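Local structure of VipE (Legionella pneumophila subsp. pneumophila str. Philadelphia 1, 4QN8) at residues R10-Y15 and V66-P71; I30-P35 and S101-A106. The protein is a Legionella effector of unknown biochemical function, present here as its all-helical N-terminal part, and probably acts inside the host cell after secretion. All coordinates share one frame; numbering follows the deposited sequence.

Overall arrangement
From the N terminus the chain runs through helix 6-20 and helix 26-32, passes a long loop into helix 58-69, and reaches helix 103-114 after helix 75-88. Interaction 1 brings helix 58-69 back against helix 6-20, closing a 50-residue excursion that includes helix 26-32. Interaction 2 closes a 65-residue one, setting the start of helix 103-114 against the end of helix 26-32. The two closures cross, since their segments alternate along the chain. Their centres lie about 13 Å apart and they touch: Tyr15 packs on Leu32, while Val66 packs on Leu103 and Ala106. Together they join four helices; interaction 2 lies nearer the chain centre.

Interaction 1 (R10-Y15 and V66-P71); sequences RLINTY and VLTIGP
Ile12 reaches across to Thr68 and Ile69 with one methyl group, and the whole contact is apolar. Ile12 CD1 rests on the branch carbon of Ile69, 3.6 Å from Ile69 CB. Ile12 CD1 also lies 4.0 Å from Ile69 N, close to the backbone of the second helix. The end of Ile69 comes near as well, with Ile69 CD1 4.2 Å from Ile12 CD1. The two isoleucines are inclined to each other. At the margin, Thr68 offers its methyl, Thr68 CG2 standing 4.0 Å from Ile12 CD1. The approach is light: 139 Å² is buried in all, and the nearest backbones, at Ile12 and Ile69, keep their CA atoms 7.2 Å apart.

The polar atoms of Thr68 and Ile69 bond locally: Thr68 OG1 to Asp64 O one turn back, leaving the methyl for Ile12, and Ile69 O to Thr72 OG1 just past the helix.

Phe65 of helix 58-69 widens the seam by packing on both Leu11 and Ile12. On other sides of the pair, Tyr15 leans on Ile31 and Leu32 of helix 26-32, and Val66 packs against helix 103-114 through Leu103, Ala106, Phe107 and Phe110.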
loop_
_atom_site.group_PDB
_atom_site.type_symbol
_atom_site.label_atom_id
_atom_site.label_comp_id
_atom_site.label_asym_id
_atom_site.label_seq_id
_atom_site.Cartn_x
_atom_site.Cartn_y
_atom_site.Cartn_z
ATOM N N ARG A 10 7.998 5.157 13.588
ATOM C CA ARG A 10 7.136 4.885 14.737
ATOM C C ARG A 10 6.173 3.762 14.385
ATOM O O ARG A 10 5.935 2.872 15.195
ATOM C CB ARG A 10 6.381 6.140 15.176
ATOM C CG ARG A 10 7.299 7.304 15.559
ATOM C CD ARG A 10 8.049 7.042 16.853
ATOM N NE ARG A 10 9.090 8.042 17.086
ATOM C CZ ARG A 10 8.873 9.240 17.621
ATOM N NH1 ARG A 10 7.648 9.600 17.999
ATOM N NH2 ARG A 10 9.885 10.080 17.793
ATOM N N LEU A 11 5.628 3.795 13.172
ATOM C CA LEU A 11 4.675 2.768 12.763
ATOM C C LEU A 11 5.360 1.413 12.547
ATOM O O LEU A 11 4.784 0.365 12.865
ATOM C CB LEU A 11 3.865 3.217 11.540
ATOM C CG LEU A 11 2.998 4.442 11.863
ATOM C CD1 LEU A 11 2.465 5.125 10.617
ATOM C CD2 LEU A 11 1.826 4.072 12.766
ATOM N N ILE A 12 6.599 1.431 12.054
ATOM C CA ILE A 12 7.385 0.196 11.952
ATOM C C ILE A 12 7.688 -0.330 13.356
ATOM O O ILE A 12 7.613 -1.537 13.608
ATOM C CB ILE A 12 8.700 0.397 11.178
ATOM C CG1 ILE A 12 8.414 0.809 9.737
ATOM C CG2 ILE A 12 9.532 -0.884 11.187
ATOM C CD1 ILE A 12 8.246 -0.336 8.772
ATOM N N ASN A 13 8.028 0.579 14.270
ATOM C CA ASN A 13 8.291 0.199 15.646
ATOM C C ASN A 13 7.092 -0.535 16.238
ATOM O O ASN A 13 7.243 -1.516 16.968
ATOM C CB ASN A 13 8.620 1.434 16.488
ATOM C CG ASN A 13 8.763 1.107 17.952
ATOM O OD1 ASN A 13 9.693 0.397 18.348
ATOM N ND2 ASN A 13 7.842 1.623 18.774
ATOM N N THR A 14 5.898 -0.056 15.924
ATOM C CA THR A 14 4.690 -0.650 16.471
ATOM C C THR A 14 4.318 -1.936 15.713
ATOM O O THR A 14 4.096 -2.984 16.318
ATOM C CB THR A 14 3.533 0.363 16.444
ATOM O OG1 THR A 14 3.825 1.428 17.358
ATOM C CG2 THR A 14 2.206 -0.293 16.831
ATOM N N TYR A 15 4.305 -1.861 14.388
ATOM C CA TYR A 15 3.722 -2.923 13.575
ATOM C C TYR A 15 4.709 -3.860 12.867
ATOM O O TYR A 15 4.304 -4.902 12.345
ATOM C CB TYR A 15 2.798 -2.295 12.534
ATOM C CG TYR A 15 1.571 -1.625 13.106
ATOM C CD1 TYR A 15 0.507 -2.377 13.576
ATOM C CD2 TYR A 15 1.460 -0.236 13.139
ATOM C CE1 TYR A 15 -0.637 -1.772 14.076
ATOM C CE2 TYR A 15 0.319 0.380 13.644
ATOM C CZ TYR A 15 -0.721 -0.397 14.112
ATOM O OH TYR A 15 -1.861 0.193 14.615
ATOM N N VAL A 66 6.214 1.319 3.211
ATOM C CA VAL A 66 6.367 0.082 2.455
ATOM C C VAL A 66 7.815 -0.083 1.998
ATOM O O VAL A 66 8.370 -1.183 2.052
ATOM C CB VAL A 66 5.394 0.046 1.268
ATOM C CG1 VAL A 66 5.652 -1.186 0.394
ATOM C CG2 VAL A 66 3.959 0.057 1.797
ATOM N N LEU A 67 8.448 1.019 1.600
ATOM C CA LEU A 67 9.853 0.979 1.158
ATOM C C LEU A 67 10.769 0.452 2.260
ATOM O O LEU A 67 11.854 -0.097 1.998
ATOM C CB LEU A 67 10.309 2.385 0.758
ATOM C CG LEU A 67 11.631 2.562 0.022
ATOM C CD1 LEU A 67 11.559 1.848 -1.321
ATOM C CD2 LEU A 67 11.902 4.037 -0.188
ATOM N N THR A 68 10.315 0.608 3.495
ATOM C CA THR A 68 11.088 0.248 4.678
ATOM C C THR A 68 10.804 -1.178 5.154
ATOM O O THR A 68 11.733 -1.936 5.467
ATOM C CB THR A 68 10.814 1.267 5.834
ATOM O OG1 THR A 68 11.108 2.592 5.374
ATOM C CG2 THR A 68 11.672 0.965 7.051
ATOM N N ILE A 69 9.526 -1.550 5.211
ATOM C CA ILE A 69 9.149 -2.884 5.671
ATOM C C ILE A 69 9.224 -3.947 4.562
ATOM O O ILE A 69 9.592 -5.108 4.810
ATOM C CB ILE A 69 7.741 -2.882 6.342
ATOM C CG1 ILE A 69 7.453 -4.217 7.035
ATOM C CG2 ILE A 69 6.644 -2.606 5.336
ATOM C CD1 ILE A 69 8.298 -4.465 8.260
ATOM N N GLY A 70 8.903 -3.534 3.342
ATOM C CA GLY A 70 8.870 -4.419 2.190
ATOM C C GLY A 70 10.107 -5.274 2.005
ATOM O O GLY A 70 9.992 -6.478 1.783
ATOM N N PRO A 71 11.300 -4.657 2.070
ATOM C CA PRO A 71 12.533 -5.425 1.861
ATOM C C PRO A 71 12.804 -6.456 2.958
ATOM O O PRO A 71 13.690 -7.278 2.782
ATOM C CB PRO A 71 13.622 -4.346 1.881
ATOM C CG PRO A 71 12.925 -3.107 1.466
ATOM C CD PRO A 71 11.565 -3.208 2.093
#

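Interaction 2 (I30-P35 and S101-A106); sequences IILLDP and SSLEKA. With BME (beta-mercaptoethanol), chain D.
Leu103 meets Leu32 and Leu33 in the directly packed, apolar part of this contact. Leu103 CD2 lies 3.7 Å from Leu32 CG and close to Leu32 CD2 as well, the two side chains being inclined to each other. Leu33 runs at about a right angle to Leu103 and lays its CD2 4.1 Å from Leu103 CB. Met85 of helix 75-88 packs on both Leu33 and Leu103, and Val66 of helix 58-69 adds to the cover of Leu103.

On the other side a water bridges the segments. Glu104 starts with CG between the backbone N and the carbonyl carbon (chi1 67°) and bends at chi2 (-94°), which turns its carboxylate back toward Leu33. The close point here is direct: Glu104 OE1 passes 3.6 Å from Leu33 CD2. Glu104 OE1 also accepts from a water O at 2.8 Å. The same water O donates to Leu33 O at 2.7 Å, linking this buried carboxylate to a carbonyl just past helix 26-32.

Farther along, Ser101 OG shares a hydrogen bond of 2.6 Å with O1 of a beta-mercaptoethanol, probably from the crystallisation liquor. Behind the leucines, Ser102 is the N-cap of helix 103-114: its OG accepts from Lys105 N, with an N-H...OG angle of 157°. The arrangement is a helix end packed on a capped helix start, in the buried, aliphatic core of an all-helical fold.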
loop_
_atom_site.group_PDB
_atom_site.type_symbol
_atom_site.label_atom_id
_atom_site.label_comp_id
_atom_site.label_asym_id
_atom_site.label_seq_id
_atom_site.Cartn_x
_atom_site.Cartn_y
_atom_site.Cartn_z
ATOM N N ILE A 30 -6.731 -4.743 10.382
ATOM C CA ILE A 30 -7.833 -3.842 10.062
ATOM C C ILE A 30 -7.511 -2.445 10.599
ATOM O O ILE A 30 -7.738 -1.434 9.921
ATOM C CB ILE A 30 -9.139 -4.404 10.632
ATOM C CG1 ILE A 30 -9.673 -5.482 9.689
ATOM C CG2 ILE A 30 -10.179 -3.306 10.840
ATOM C CD1 ILE A 30 -10.733 -6.383 10.319
ATOM N N ILE A 31 -6.964 -2.383 11.807
ATOM C CA ILE A 31 -6.603 -1.095 12.401
ATOM C C ILE A 31 -5.473 -0.423 11.605
ATOM O O ILE A 31 -5.497 0.785 11.355
ATOM C CB ILE A 31 -6.243 -1.244 13.904
ATOM C CG1 ILE A 31 -7.504 -1.592 14.707
ATOM C CG2 ILE A 31 -5.623 0.028 14.444
ATOM C CD1 ILE A 31 -7.245 -1.979 16.160
ATOM N N LEU A 32 -4.485 -1.211 11.200
ATOM C CA LEU A 32 -3.393 -0.702 10.384
ATOM C C LEU A 32 -3.923 -0.127 9.067
ATOM O O LEU A 32 -3.409 0.875 8.563
ATOM C CB LEU A 32 -2.386 -1.828 10.111
ATOM C CG LEU A 32 -1.160 -1.469 9.273
ATOM C CD1 LEU A 32 -0.327 -0.386 9.985
ATOM C CD2 LEU A 32 -0.295 -2.717 8.995
ATOM N N LEU A 33 -4.978 -0.744 8.543
ATOM C CA LEU A 33 -5.577 -0.331 7.275
ATOM C C LEU A 33 -6.547 0.859 7.410
ATOM O O LEU A 33 -7.118 1.304 6.423
ATOM C CB LEU A 33 -6.277 -1.538 6.633
ATOM C CG LEU A 33 -5.329 -2.627 6.130
ATOM C CD1 LEU A 33 -6.054 -3.968 5.880
ATOM C CD2 LEU A 33 -4.611 -2.165 4.873
ATOM N N ASP A 34 -6.749 1.364 8.631
ATOM C CA ASP A 34 -7.562 2.562 8.839
ATOM C C ASP A 34 -7.018 3.673 7.936
ATOM O O ASP A 34 -5.815 3.923 7.906
ATOM C CB ASP A 34 -7.540 2.990 10.324
ATOM C CG ASP A 34 -8.417 4.217 10.617
ATOM O OD1 ASP A 34 -8.296 5.249 9.923
ATOM O OD2 ASP A 34 -9.213 4.167 11.581
ATOM N N PRO A 35 -7.902 4.310 7.162
ATOM C CA PRO A 35 -7.453 5.316 6.191
ATOM C C PRO A 35 -6.624 6.449 6.817
ATOM O O PRO A 35 -5.852 7.093 6.118
ATOM C CB PRO A 35 -8.766 5.869 5.634
ATOM C CG PRO A 35 -9.736 4.737 5.772
ATOM C CD PRO A 35 -9.335 3.992 7.022
ATOM N N SER A 101 -5.182 7.119 -1.486
ATOM C CA SER A 101 -3.840 6.690 -1.099
ATOM C C SER A 101 -3.999 5.734 0.057
ATOM O O SER A 101 -4.505 6.118 1.111
ATOM C CB SER A 101 -2.984 7.884 -0.667
ATOM O OG SER A 101 -2.953 8.887 -1.678
ATOM N N SER A 102 -3.574 4.488 -0.125
ATOM C CA SER A 102 -3.829 3.454 0.867
ATOM C C SER A 102 -2.704 2.442 0.977
ATOM O O SER A 102 -1.942 2.233 0.031
ATOM C CB SER A 102 -5.107 2.700 0.525
ATOM O OG SER A 102 -4.878 1.869 -0.595
ATOM N N LEU A 103 -2.635 1.784 2.129
ATOM C CA LEU A 103 -1.585 0.794 2.358
ATOM C C LEU A 103 -1.744 -0.420 1.449
ATOM O O LEU A 103 -0.749 -0.991 0.975
ATOM C CB LEU A 103 -1.581 0.355 3.822
ATOM C CG LEU A 103 -0.417 -0.554 4.213
ATOM C CD1 LEU A 103 0.960 0.148 4.048
ATOM C CD2 LEU A 103 -0.587 -1.017 5.652
ATOM N N GLU A 104 -2.990 -0.818 1.208
ATOM C CA GLU A 104 -3.237 -1.962 0.342
ATOM C C GLU A 104 -2.802 -1.675 -1.094
ATOM O O GLU A 104 -2.267 -2.561 -1.755
ATOM C CB GLU A 104 -4.688 -2.452 0.423
ATOM C CG GLU A 104 -5.738 -1.493 -0.142
ATOM C CD GLU A 104 -6.343 -0.580 0.922
ATOM O OE1 GLU A 104 -5.693 -0.364 1.982
ATOM O OE2 GLU A 104 -7.464 -0.076 0.692
ATOM N N LYS A 105 -3.015 -0.446 -1.569
ATOM C CA LYS A 105 -2.541 -0.067 -2.901
ATOM C C LYS A 105 -1.011 -0.097 -2.952
ATOM O O LYS A 105 -0.409 -0.590 -3.923
ATOM C CB LYS A 105 -3.060 1.314 -3.330
ATOM C CG LYS A 105 -2.404 1.793 -4.627
ATOM C CD LYS A 105 -3.255 2.805 -5.383
ATOM C CE LYS A 105 -3.251 4.160 -4.702
ATOM N NZ LYS A 105 -4.170 5.109 -5.434
ATOM N N ALA A 106 -0.371 0.399 -1.903
ATOM C CA ALA A 106 1.090 0.428 -1.905
ATOM C C ALA A 106 1.728 -0.956 -1.808
ATOM O O ALA A 106 2.727 -1.225 -2.471
ATOM C CB ALA A 106 1.630 1.340 -0.826
HETATM C C1 BME D . -5.815 10.237 -1.036
HETATM C C2 BME D . -6.086 9.831 0.402
HETATM O O1 BME D . -4.540 10.832 -1.130
HETATM S S2 BME D . -7.726 9.115 0.605
HETATM O O HOH W 1 -6.896 1.419 3.725
#